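Side-chain contact in KP6 killer toxin subunit alpha (Ustilago maydis virus P6, PDB 4GVB), which is one of two noncovalently joined subunits of a secreted viral antifungal toxin and recognises cellular receptors before the beta subunit acts, leading to cell death: residues A[18-21]-A[22-25]. Numbering follows the deposited sequence.
Sequences CTAH and GTGN
Ala20 and Thr23 meet across a tight five-residue turn, where the methyl CB of Ala20 lies 3.2 Å from Thr23 OG1. Thr23 is the side chain to follow. From its CB, a chi1 of 52° sets OG1 beside the Ala20 methyl, on one face of the turn. There OG1 also takes a weak bond from Asn25 N, at 3.4 Å. Thr19 touches the returning chain too. Its CB is 3.8 Å from Asn25 O, and its CG2 is 3.9 Å from Gly24 O.

Three backbone bonds close the turn. Gly24 N donates to Ala20 O at 2.8 Å, the i to i+4 bond of an alpha-turn. This bond is bent, and its donor is tilted from the carbonyl plane. Further in toward the strand, Ala20 N donates to Asn25 O at 2.7 Å. That bond is nearly straight (167°) and in the carbonyl plane. Both polar backbone atoms of Ala20 are thus used by the returning chain. Asn25 O also receives a CA-H...O contact from Thr19 CA at 3.3 Å. Inside the alpha-turn, a bent bond from Thr23 N to His21 O, approaching from above the carbonyl plane, makes a classic gamma turn centred on Gly22. Gly22 and Gly24 both have positive phi angles, which glycine adopts easily.

On the subunit interface, the His21 ring meets that of His69 of the beta subunit, with the planes about 70° apart. Ala20 and Thr23 also pack on His69 of that chain. The turn carries the chain out of strand 14-19 toward helix 28-33. Thr19 packs on Asn71 and Ser73 of the adjacent strand 71-76. Cys18 is joined by a disulfide to Cys65 of helix 58-67.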
loop_
_atom_site.group_PDB
_atom_site.type_symbol
_atom_site.label_atom_id
_atom_site.label_comp_id
_atom_site.label_asym_id
_atom_site.label_seq_id
_atom_site.Cartn_x
_atom_site.Cartn_y
_atom_site.Cartn_z
ATOM N N CYS A 18 7.357 -2.288 -5.531
ATOM C CA CYS A 18 7.194 -2.969 -4.252
ATOM C C CYS A 18 6.884 -4.453 -4.475
ATOM O O CYS A 18 6.169 -4.799 -5.401
ATOM C CB CYS A 18 6.064 -2.317 -3.450
ATOM S SG CYS A 18 6.380 -0.592 -3.012
ATOM N N THR A 19 7.431 -5.315 -3.620
ATOM C CA THR A 19 7.171 -6.751 -3.699
ATOM C C THR A 19 6.710 -7.334 -2.369
ATOM O O THR A 19 7.207 -6.970 -1.315
ATOM C CB THR A 19 8.401 -7.533 -4.198
ATOM O OG1 THR A 19 9.494 -7.352 -3.292
ATOM C CG2 THR A 19 8.808 -7.054 -5.580
ATOM N N ALA A 20 5.734 -8.226 -2.429
ATOM C CA ALA A 20 5.258 -8.912 -1.232
ATOM C C ALA A 20 6.366 -9.800 -0.697
ATOM O O ALA A 20 7.009 -10.525 -1.462
ATOM C CB ALA A 20 4.047 -9.728 -1.559
ATOM N N HIS A 21 6.625 -9.735 0.603
ATOM C CA HIS A 21 7.622 -10.631 1.174
ATOM C C HIS A 21 7.171 -12.091 0.984
ATOM O O HIS A 21 5.979 -12.366 0.846
ATOM C CB HIS A 21 7.917 -10.290 2.642
ATOM C CG HIS A 21 6.853 -10.729 3.603
ATOM N ND1 HIS A 21 6.319 -9.885 4.556
ATOM C CD2 HIS A 21 6.244 -11.926 3.778
ATOM C CE1 HIS A 21 5.420 -10.543 5.271
ATOM N NE2 HIS A 21 5.354 -11.784 4.818
ATOM N N GLY A 22 8.124 -13.018 0.942
ATOM C CA GLY A 22 7.803 -14.415 0.706
ATOM C C GLY A 22 7.459 -14.729 -0.743
ATOM O O GLY A 22 8.260 -15.331 -1.457
ATOM N N THR A 23 6.270 -14.319 -1.181
ATOM C CA THR A 23 5.816 -14.583 -2.545
ATOM C C THR A 23 6.615 -13.835 -3.605
ATOM O O THR A 23 6.755 -14.311 -4.733
ATOM C CB THR A 23 4.334 -14.216 -2.736
ATOM O OG1 THR A 23 4.112 -12.877 -2.283
ATOM C CG2 THR A 23 3.443 -15.156 -1.956
ATOM N N GLY A 24 7.116 -12.655 -3.251
ATOM C CA GLY A 24 7.817 -11.810 -4.201
ATOM C C GLY A 24 6.873 -11.257 -5.241
ATOM O O GLY A 24 7.295 -10.642 -6.220
ATOM N N ASN A 25 5.583 -11.478 -5.042
ATOM C CA ASN A 25 4.591 -10.934 -5.952
ATOM C C ASN A 25 4.685 -9.413 -6.018
ATOM O O ASN A 25 4.937 -8.744 -5.003
ATOM C CB ASN A 25 3.179 -11.366 -5.550
ATOM C CG ASN A 25 2.957 -12.872 -5.697
ATOM O OD1 ASN A 25 3.884 -13.627 -5.997
ATOM N ND2 ASN A 25 1.719 -13.310 -5.473
#